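Local coordinates for protein phosphatidylserine synthase (Haemophilus influenzae, PDB 3HSI) that belongs to the phospholipase D superfamily, whose enzymes join two similar alpha/beta halves, here within a single chain, at residues D150-S155 against D185-F190; K290-L295 against E340-Q345; G367-D372 against A406-E411. All coordinates share one frame; numbering follows the deposited sequence.

Contact 1: residues D150-S155 against D185-F190; sequences DTVLYS and DSMVNF
Apolar contact is made by Met187, a selenomethionine, which reaches from its helix onto two residues of the neighbouring strand. Its selenium meets both methyls of Val152, with SE 3.8 Å from CG1 and the same distance from CG2; the two side chains cross at about a right angle. The chain of Met187 runs out nearly straight and then bends at its last torsion (chi3 92°), which swings the terminal methyl along the strand toward Tyr154. There Met187 CE lies 4.3 Å from CD1 of Tyr154, near the plane of the ring and therefore at its edge. All three side chains are buried, and Val152 also packs on Leu183, earlier in the same helix.

In the fold this is a helix lying against a beta-sheet. Strand 151-155 falls within the active site motif of the phospholipase D family and pairs antiparallel with strand 171-179, which leads into helix 181-195. Tyr154 touches Lys144, whose place in the sequence fits the lysine of the HKD signature, and its OH is hydrogen-bonded to Asn393 OD1 of the other half of the chain.

Polar contact lies at the outer end, where Asp150 and Asp185 approach each other obliquely, their OD1 atoms 4.1 Å apart and their carboxylate planes turned 74° from one another. A single water sits between them and donates to both, 2.5 Å from Asp150 OD1 and 2.6 Å from Asp185 OD1. Arg52, whose charge probably offsets the repulsion between the two acids, forms a salt bridge through NH2 with Asp185 OD1, the oxygen that also takes the water, and a long, weak ion pair with Asp150 OD1.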
loop_
_atom_site.group_PDB
_atom_site.type_symbol
_atom_site.label_atom_id
_atom_site.label_comp_id
_atom_site.label_asym_id
_atom_site.label_seq_id
_atom_site.Cartn_x
_atom_site.Cartn_y
_atom_site.Cartn_z
ATOM N N ASP C 150 0.337 -32.498 -19.703
ATOM C CA ASP C 150 -1.054 -32.459 -19.236
ATOM C C ASP C 150 -1.208 -32.710 -17.709
ATOM O O ASP C 150 -2.319 -33.008 -17.230
ATOM C CB ASP C 150 -1.901 -33.485 -19.995
ATOM C CG ASP C 150 -2.157 -33.104 -21.453
ATOM O OD1 ASP C 150 -2.124 -31.897 -21.811
ATOM O OD2 ASP C 150 -2.420 -34.039 -22.257
ATOM N N THR C 151 -0.119 -32.566 -16.946
ATOM C CA THR C 151 -0.157 -32.770 -15.498
ATOM C C THR C 151 0.099 -31.469 -14.709
ATOM O O THR C 151 1.089 -30.763 -14.963
ATOM C CB THR C 151 0.821 -33.913 -15.097
ATOM O OG1 THR C 151 0.456 -35.073 -15.846
ATOM C CG2 THR C 151 0.734 -34.271 -13.632
ATOM N N VAL C 152 -0.805 -31.139 -13.780
ATOM C CA VAL C 152 -0.591 -30.025 -12.873
ATOM C C VAL C 152 -0.012 -30.505 -11.531
ATOM O O VAL C 152 -0.569 -31.397 -10.888
ATOM C CB VAL C 152 -1.857 -29.201 -12.646
ATOM C CG1 VAL C 152 -1.603 -28.108 -11.626
ATOM C CG2 VAL C 152 -2.320 -28.554 -13.949
ATOM N N LEU C 153 1.111 -29.908 -11.120
ATOM C CA LEU C 153 1.622 -30.099 -9.766
ATOM C C LEU C 153 1.450 -28.765 -9.047
ATOM O O LEU C 153 2.105 -27.788 -9.383
ATOM C CB LEU C 153 3.083 -30.558 -9.794
ATOM C CG LEU C 153 3.731 -31.023 -8.483
ATOM C CD1 LEU C 153 2.954 -32.186 -7.827
ATOM C CD2 LEU C 153 5.204 -31.453 -8.692
ATOM N N TYR C 154 0.540 -28.725 -8.087
ATOM C CA TYR C 154 0.193 -27.475 -7.429
ATOM C C TYR C 154 0.719 -27.471 -5.996
ATOM O O TYR C 154 0.509 -28.433 -5.252
ATOM C CB TYR C 154 -1.321 -27.249 -7.457
ATOM C CG TYR C 154 -1.728 -25.833 -7.077
ATOM C CD1 TYR C 154 -1.938 -24.856 -8.057
ATOM C CD2 TYR C 154 -1.887 -25.462 -5.721
ATOM C CE1 TYR C 154 -2.293 -23.549 -7.700
ATOM C CE2 TYR C 154 -2.230 -24.181 -5.365
ATOM C CZ TYR C 154 -2.437 -23.222 -6.358
ATOM O OH TYR C 154 -2.771 -21.938 -5.988
ATOM N N SER C 155 1.374 -26.378 -5.608
ATOM C CA SER C 155 1.932 -26.259 -4.273
ATOM C C SER C 155 2.320 -24.825 -3.954
ATOM O O SER C 155 2.679 -24.047 -4.853
ATOM C CB SER C 155 3.198 -27.105 -4.135
ATOM O OG SER C 155 3.685 -26.992 -2.818
ATOM N N ASP C 185 -4.237 -27.219 -19.836
ATOM C CA ASP C 185 -4.374 -26.231 -20.928
ATOM C C ASP C 185 -4.856 -24.879 -20.378
ATOM O O ASP C 185 -4.393 -23.851 -20.790
ATOM C CB ASP C 185 -5.335 -26.726 -21.984
ATOM C CG ASP C 185 -4.757 -27.862 -22.819
ATOM O OD1 ASP C 185 -3.524 -28.151 -22.740
ATOM O OD2 ASP C 185 -5.549 -28.481 -23.557
ATOM N N SER C 186 -5.748 -24.894 -19.404
ATOM C CA SER C 186 -6.290 -23.642 -18.860
ATOM C C SER C 186 -5.223 -22.838 -18.134
ATOM O O SER C 186 -5.202 -21.610 -18.212
ATOM C CB SER C 186 -7.429 -23.946 -17.885
ATOM O OG SER C 186 -7.889 -22.752 -17.282
HETATM N N MSE C 187 -4.345 -23.539 -17.420
HETATM C CA MSE C 187 -3.309 -22.883 -16.654
HETATM C C MSE C 187 -2.194 -22.258 -17.545
HETATM O O MSE C 187 -1.803 -21.079 -17.374
HETATM C CB MSE C 187 -2.798 -23.845 -15.580
HETATM C CG MSE C 187 -3.915 -24.118 -14.563
HETATM SE SE MSE C 187 -3.277 -25.011 -12.977
HETATM C CE MSE C 187 -2.909 -23.382 -11.930
ATOM N N VAL C 188 -1.771 -23.022 -18.535
ATOM C CA VAL C 188 -0.829 -22.553 -19.530
ATOM C C VAL C 188 -1.404 -21.379 -20.351
ATOM O O VAL C 188 -0.681 -20.458 -20.684
ATOM C CB VAL C 188 -0.457 -23.714 -20.489
ATOM C CG1 VAL C 188 0.291 -23.196 -21.739
ATOM C CG2 VAL C 188 0.308 -24.803 -19.718
ATOM N N ASN C 189 -2.689 -21.442 -20.699
ATOM C CA ASN C 189 -3.333 -20.335 -21.394
ATOM C C ASN C 189 -3.309 -19.031 -20.573
ATOM O O ASN C 189 -3.023 -17.956 -21.110
ATOM C CB ASN C 189 -4.745 -20.694 -21.820
ATOM C CG ASN C 189 -4.767 -21.603 -23.033
ATOM O OD1 ASN C 189 -3.797 -21.698 -23.774
ATOM N ND2 ASN C 189 -5.893 -22.251 -23.257
ATOM N N PHE C 190 -3.563 -19.148 -19.277
ATOM C CA PHE C 190 -3.535 -17.986 -18.367
ATOM C C PHE C 190 -2.150 -17.363 -18.368
ATOM O O PHE C 190 -1.979 -16.129 -18.448
ATOM C CB PHE C 190 -3.946 -18.400 -16.931
ATOM C CG PHE C 190 -3.905 -17.263 -15.947
ATOM C CD1 PHE C 190 -4.907 -16.305 -15.930
ATOM C CD2 PHE C 190 -2.824 -17.104 -15.089
ATOM C CE1 PHE C 190 -4.846 -15.218 -15.036
ATOM C CE2 PHE C 190 -2.758 -16.005 -14.188
ATOM C CZ PHE C 190 -3.763 -15.080 -14.166
HETATM O O HOH W 1 -3.396 -30.586 -23.589
#

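Contact 2: residues K290-L295 against E340-Q345; sequences KIATLL and EKFETQ
Two neighbouring crossover helices of the second alpha/beta sheet meet here: helix 285-296, which links parallel strands 273-277 and 300-306, and the broken helix that leads on to strand 351-356. The break falls at Phe342, which leaves helical geometry after helix 327-341 and stands at the N-cap position of helix 343-348. Its ring is the centre of the contact. Leu295 lays one methyl over a face of it: CD1 is 3.7 Å from the ring centroid of Phe342 and 18° off the ring normal, a CH-pi contact shifted toward the CD1 side, where Leu295 CD1 comes within 3.5 Å of Phe342 CD1. On the opposite face the aliphatic chain of Lys341 lies with CG 3.9 Å above the plane of the Phe342 ring. Ala292 comes in at the far edge, its CB 3.8 Å from CZ of Phe342, while the amide carbon CD of Gln345 lies at another part of the edge, in the ring plane. Phe338 also meets the ring, in an edge-to-face pair.

Gln345 bends sharply at its second torsion (chi2 91°), which turns its amide back toward the other helix. There NE2 of Gln345 stays 4.2 Å from CB of Leu295, a loose contact. The backbone carbonyl of Leu295 takes its hydrogen bond from Gln350 NE2. Leu295, Phe342 and Gln345 all touch Leu351 of strand 351-356, so the helices share one side of the sheet, the layered arrangement of consecutive beta-alpha-beta crossovers.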
loop_
_atom_site.group_PDB
_atom_site.type_symbol
_atom_site.label_atom_id
_atom_site.label_comp_id
_atom_site.label_asym_id
_atom_site.label_seq_id
_atom_site.Cartn_x
_atom_site.Cartn_y
_atom_site.Cartn_z
ATOM N N LYS C 290 -15.326 -13.053 10.070
ATOM C CA LYS C 290 -16.126 -14.199 9.639
ATOM C C LYS C 290 -15.940 -15.425 10.534
ATOM O O LYS C 290 -16.873 -16.190 10.746
ATOM C CB LYS C 290 -15.900 -14.499 8.150
ATOM C CG LYS C 290 -16.610 -13.486 7.248
ATOM C CD LYS C 290 -16.006 -13.505 5.845
ATOM C CE LYS C 290 -16.753 -12.574 4.926
ATOM N NZ LYS C 290 -16.470 -11.160 5.331
ATOM N N ILE C 291 -14.733 -15.597 11.062
ATOM C CA ILE C 291 -14.459 -16.625 12.079
ATOM C C ILE C 291 -15.295 -16.391 13.329
ATOM O O ILE C 291 -15.885 -17.324 13.883
ATOM C CB ILE C 291 -12.979 -16.623 12.513
ATOM C CG1 ILE C 291 -12.084 -17.038 11.350
ATOM C CG2 ILE C 291 -12.777 -17.555 13.713
ATOM C CD1 ILE C 291 -12.503 -18.329 10.744
ATOM N N ALA C 292 -15.343 -15.137 13.770
ATOM C CA ALA C 292 -16.095 -14.782 14.983
ATOM C C ALA C 292 -17.579 -15.114 14.815
ATOM O O ALA C 292 -18.237 -15.587 15.765
ATOM C CB ALA C 292 -15.910 -13.308 15.330
ATOM N N THR C 293 -18.103 -14.909 13.612
ATOM C CA THR C 293 -19.526 -15.218 13.353
ATOM C C THR C 293 -19.787 -16.711 13.419
ATOM O O THR C 293 -20.778 -17.134 14.020
ATOM C CB THR C 293 -19.978 -14.705 11.960
ATOM O OG1 THR C 293 -19.741 -13.304 11.884
ATOM C CG2 THR C 293 -21.467 -14.990 11.728
ATOM N N LEU C 294 -18.899 -17.481 12.775
ATOM C CA LEU C 294 -18.964 -18.931 12.789
ATOM C C LEU C 294 -18.962 -19.437 14.214
ATOM O O LEU C 294 -19.790 -20.251 14.565
ATOM C CB LEU C 294 -17.819 -19.559 12.005
ATOM C CG LEU C 294 -17.849 -19.265 10.499
ATOM C CD1 LEU C 294 -16.646 -19.851 9.835
ATOM C CD2 LEU C 294 -19.218 -19.765 9.826
ATOM N N LEU C 295 -18.045 -18.928 15.029
ATOM C CA LEU C 295 -17.948 -19.358 16.406
ATOM C C LEU C 295 -19.183 -18.953 17.194
ATOM O O LEU C 295 -19.693 -19.753 17.979
ATOM C CB LEU C 295 -16.658 -18.865 17.057
ATOM C CG LEU C 295 -15.390 -19.538 16.527
ATOM C CD1 LEU C 295 -14.171 -18.822 17.088
ATOM C CD2 LEU C 295 -15.307 -21.045 16.812
ATOM N N GLU C 340 -7.559 -16.139 23.784
ATOM C CA GLU C 340 -8.140 -15.613 25.000
ATOM C C GLU C 340 -9.565 -15.123 24.715
ATOM O O GLU C 340 -10.496 -15.443 25.456
ATOM C CB GLU C 340 -7.269 -14.508 25.600
ATOM C CG GLU C 340 -7.826 -14.078 26.936
ATOM C CD GLU C 340 -7.126 -12.901 27.561
ATOM O OE1 GLU C 340 -5.917 -12.666 27.314
ATOM O OE2 GLU C 340 -7.807 -12.206 28.342
ATOM N N LYS C 341 -9.729 -14.359 23.632
ATOM C CA LYS C 341 -11.048 -13.914 23.197
ATOM C C LYS C 341 -11.998 -15.115 23.068
ATOM O O LYS C 341 -13.132 -15.066 23.566
ATOM C CB LYS C 341 -10.925 -13.172 21.874
ATOM C CG LYS C 341 -12.226 -12.681 21.326
ATOM C CD LYS C 341 -12.012 -12.063 19.956
ATOM C CE LYS C 341 -13.275 -11.473 19.371
ATOM N NZ LYS C 341 -13.790 -10.387 20.268
ATOM N N PHE C 342 -11.513 -16.206 22.448
ATOM C CA PHE C 342 -12.335 -17.403 22.225
ATOM C C PHE C 342 -12.050 -18.544 23.206
ATOM O O PHE C 342 -12.064 -19.734 22.856
ATOM C CB PHE C 342 -12.273 -17.837 20.745
ATOM C CG PHE C 342 -12.824 -16.798 19.808
ATOM C CD1 PHE C 342 -14.183 -16.544 19.763
ATOM C CD2 PHE C 342 -11.977 -16.020 19.031
ATOM C CE1 PHE C 342 -14.701 -15.572 18.916
ATOM C CE2 PHE C 342 -12.481 -15.027 18.183
ATOM C CZ PHE C 342 -13.834 -14.807 18.119
ATOM N N GLU C 343 -11.814 -18.148 24.451
ATOM C CA GLU C 343 -11.528 -19.053 25.548
ATOM C C GLU C 343 -12.624 -20.117 25.813
ATOM O O GLU C 343 -12.312 -21.312 26.031
ATOM C CB GLU C 343 -11.309 -18.210 26.796
ATOM C CG GLU C 343 -10.677 -18.933 27.942
ATOM C CD GLU C 343 -10.632 -18.070 29.200
ATOM O OE1 GLU C 343 -11.203 -16.939 29.205
ATOM O OE2 GLU C 343 -10.031 -18.546 30.195
ATOM N N THR C 344 -13.886 -19.674 25.784
ATOM C CA THR C 344 -15.064 -20.533 25.956
ATOM C C THR C 344 -15.112 -21.592 24.852
ATOM O O THR C 344 -15.386 -22.764 25.109
ATOM C CB THR C 344 -16.387 -19.693 25.990
ATOM O OG1 THR C 344 -16.347 -18.774 27.111
ATOM C CG2 THR C 344 -17.599 -20.592 26.185
ATOM N N GLN C 345 -14.821 -21.165 23.628
ATOM C CA GLN C 345 -14.828 -22.044 22.470
ATOM C C GLN C 345 -13.645 -23.029 22.440
ATOM O O GLN C 345 -13.798 -24.188 22.026
ATOM C CB GLN C 345 -14.862 -21.190 21.207
ATOM C CG GLN C 345 -16.199 -20.529 20.991
ATOM C CD GLN C 345 -16.327 -19.150 21.594
ATOM O OE1 GLN C 345 -15.510 -18.691 22.400
ATOM N NE2 GLN C 345 -17.370 -18.470 21.193
#

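Contact 3: residues G367-D372 against A406-E411; sequences GVWVDD and AQVEKE
A buried strand-to-helix contact, part direct and part through a water, joins strand 367-370 to helix 405-415 on the sheet of the second half. Trp369 carries the strand's share of the contact. The pyrrole part of its indole passes beside Val408, whose CG1 approaches obliquely to 3.4 Å from NE1 of Trp369, the two side chains sliding past each other in opposite directions. Ile375 of strand 374-378 touches both residues. One helical turn further on, Glu411 leaves its helix with CG anti to the backbone N (chi1 -174°) and runs on extended, which carries OE1 to the edge of the six-membered ring, in its plane, 3.8 Å from CZ2 of Trp369. The carboxylate plane stands 75° to the ring.

The water gathers the polar atoms. It accepts the indole N-H at 2.6 Å from NE1 of Trp369 and donates twice, to O of Val408 at 2.9 Å and to OE1 of Glu411 at 2.8 Å. Just past the strand's end and away from the helix, Asp371, which fits the aspartate of the HKD signature, takes hydrogen bonds from the backbone nitrogens of Gln271, Lys272 and Lys273.

With the N-H on one side and two acceptors on the helix, the water satisfies the buried indole donor and, with the packing of Val408, probably restrains the ring's rotation. Glu411 OE1 has a stronger partner still, a salt bridge from Arg174 of the other half, and this positive charge probably favours an ionised carboxylate in the buried setting.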
loop_
_atom_site.group_PDB
_atom_site.type_symbol
_atom_site.label_atom_id
_atom_site.label_comp_id
_atom_site.label_asym_id
_atom_site.label_seq_id
_atom_site.Cartn_x
_atom_site.Cartn_y
_atom_site.Cartn_z
ATOM N N GLY C 367 -4.268 -23.603 3.371
ATOM C CA GLY C 367 -5.419 -24.378 2.921
ATOM C C GLY C 367 -6.701 -23.958 3.611
ATOM O O GLY C 367 -6.692 -23.326 4.688
ATOM N N VAL C 368 -7.815 -24.240 2.957
ATOM C CA VAL C 368 -9.154 -23.991 3.527
ATOM C C VAL C 368 -9.978 -25.197 3.161
ATOM O O VAL C 368 -9.954 -25.638 2.028
ATOM C CB VAL C 368 -9.841 -22.712 2.979
ATOM C CG1 VAL C 368 -11.267 -22.621 3.514
ATOM C CG2 VAL C 368 -9.050 -21.410 3.347
ATOM N N TRP C 369 -10.652 -25.765 4.151
ATOM C CA TRP C 369 -11.582 -26.832 3.920
ATOM C C TRP C 369 -12.933 -26.446 4.536
ATOM O O TRP C 369 -13.008 -26.080 5.705
ATOM C CB TRP C 369 -11.114 -28.116 4.594
ATOM C CG TRP C 369 -9.859 -28.763 4.129
ATOM C CD1 TRP C 369 -9.761 -29.908 3.359
ATOM C CD2 TRP C 369 -8.503 -28.406 4.483
ATOM N NE1 TRP C 369 -8.420 -30.265 3.200
ATOM C CE2 TRP C 369 -7.638 -29.373 3.888
ATOM C CE3 TRP C 369 -7.942 -27.380 5.239
ATOM C CZ2 TRP C 369 -6.244 -29.327 4.035
ATOM C CZ3 TRP C 369 -6.560 -27.344 5.392
ATOM C CH2 TRP C 369 -5.729 -28.305 4.793
ATOM N N VAL C 370 -13.988 -26.571 3.748
ATOM C CA VAL C 370 -15.354 -26.255 4.189
ATOM C C VAL C 370 -16.166 -27.529 4.262
ATOM O O VAL C 370 -16.349 -28.220 3.251
ATOM C CB VAL C 370 -16.013 -25.224 3.261
ATOM C CG1 VAL C 370 -17.523 -24.999 3.644
ATOM C CG2 VAL C 370 -15.195 -23.916 3.339
ATOM N N ASP C 371 -16.595 -27.871 5.477
ATOM C CA ASP C 371 -17.386 -29.106 5.712
ATOM C C ASP C 371 -16.702 -30.262 4.938
ATOM O O ASP C 371 -15.470 -30.388 5.001
ATOM C CB ASP C 371 -18.851 -28.890 5.308
ATOM C CG ASP C 371 -19.478 -27.643 5.973
ATOM O OD1 ASP C 371 -19.112 -27.285 7.104
ATOM O OD2 ASP C 371 -20.339 -26.989 5.357
ATOM N N ASP C 372 -17.453 -31.050 4.175
ATOM C CA ASP C 372 -16.878 -32.116 3.341
ATOM C C ASP C 372 -17.093 -31.823 1.855
ATOM O O ASP C 372 -17.067 -32.731 1.013
ATOM C CB ASP C 372 -17.483 -33.481 3.718
ATOM C CG ASP C 372 -19.008 -33.415 3.874
ATOM O OD1 ASP C 372 -19.602 -32.299 3.688
ATOM O OD2 ASP C 372 -19.625 -34.469 4.197
ATOM N N ALA C 406 -11.796 -39.584 1.666
ATOM C CA ALA C 406 -10.759 -40.438 2.252
ATOM C C ALA C 406 -9.364 -39.854 2.018
ATOM O O ALA C 406 -8.544 -39.822 2.921
ATOM C CB ALA C 406 -10.840 -41.903 1.695
ATOM N N GLN C 407 -9.077 -39.440 0.793
ATOM C CA GLN C 407 -7.820 -38.768 0.523
ATOM C C GLN C 407 -7.671 -37.444 1.299
ATOM O O GLN C 407 -6.596 -37.160 1.790
ATOM C CB GLN C 407 -7.664 -38.524 -0.971
ATOM C CG GLN C 407 -7.468 -39.795 -1.773
ATOM C CD GLN C 407 -7.846 -39.608 -3.209
ATOM O OE1 GLN C 407 -8.953 -39.963 -3.606
ATOM N NE2 GLN C 407 -6.946 -39.026 -4.002
ATOM N N VAL C 408 -8.710 -36.624 1.398
ATOM C CA VAL C 408 -8.593 -35.343 2.184
ATOM C C VAL C 408 -8.206 -35.652 3.639
ATOM O O VAL C 408 -7.321 -35.012 4.210
ATOM C CB VAL C 408 -9.896 -34.486 2.158
ATOM C CG1 VAL C 408 -9.890 -33.378 3.237
ATOM C CG2 VAL C 408 -10.116 -33.857 0.795
ATOM N N GLU C 409 -8.825 -36.677 4.227
ATOM C CA GLU C 409 -8.577 -36.969 5.634
ATOM C C GLU C 409 -7.182 -37.534 5.860
ATOM O O GLU C 409 -6.558 -37.263 6.865
ATOM C CB GLU C 409 -9.631 -37.934 6.198
ATOM C CG GLU C 409 -9.675 -37.858 7.715
ATOM C CD GLU C 409 -10.258 -39.093 8.348
ATOM O OE1 GLU C 409 -9.922 -40.231 7.912
ATOM O OE2 GLU C 409 -11.065 -38.918 9.284
ATOM N N LYS C 410 -6.715 -38.346 4.928
ATOM C CA LYS C 410 -5.363 -38.866 4.978
ATOM C C LYS C 410 -4.320 -37.730 4.968
ATOM O O LYS C 410 -3.387 -37.731 5.784
ATOM C CB LYS C 410 -5.138 -39.811 3.808
ATOM C CG LYS C 410 -3.692 -40.208 3.615
ATOM C CD LYS C 410 -3.589 -41.171 2.440
ATOM C CE LYS C 410 -2.572 -42.251 2.700
ATOM N NZ LYS C 410 -1.210 -41.682 2.643
ATOM N N GLU C 411 -4.475 -36.770 4.059
ATOM C CA GLU C 411 -3.588 -35.610 4.026
ATOM C C GLU C 411 -3.735 -34.826 5.331
ATOM O O GLU C 411 -2.735 -34.403 5.916
ATOM C CB GLU C 411 -3.837 -34.682 2.791
ATOM C CG GLU C 411 -2.796 -33.526 2.693
ATOM C CD GLU C 411 -3.233 -32.296 1.839
ATOM O OE1 GLU C 411 -4.406 -31.890 1.878
ATOM O OE2 GLU C 411 -2.388 -31.717 1.125
HETATM O O HOH W 2 -6.926 -32.427 2.944
#

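In the fold
From the N terminus the three contacts come in series, with none enclosing or crossing another. Contact 1 closes a loop of 29 residues in the first half of the chain and seats helix 181-195 on that half's sheet. Contact 2 brings together two helices across a loop of 44 residues that contains strand 300-306. Contact 3 closes 33 residues, among them strands 374-378 and 391-398, in the same half as contact 2. Contacts 1 and 2 lie on opposite sides of the chain's centre, with their own centres about 37 Å apart; contact 3 is about 22 Å from each, centre to centre. Partners at contacts 1 and 3, Asn393 and Arg174, link the two halves.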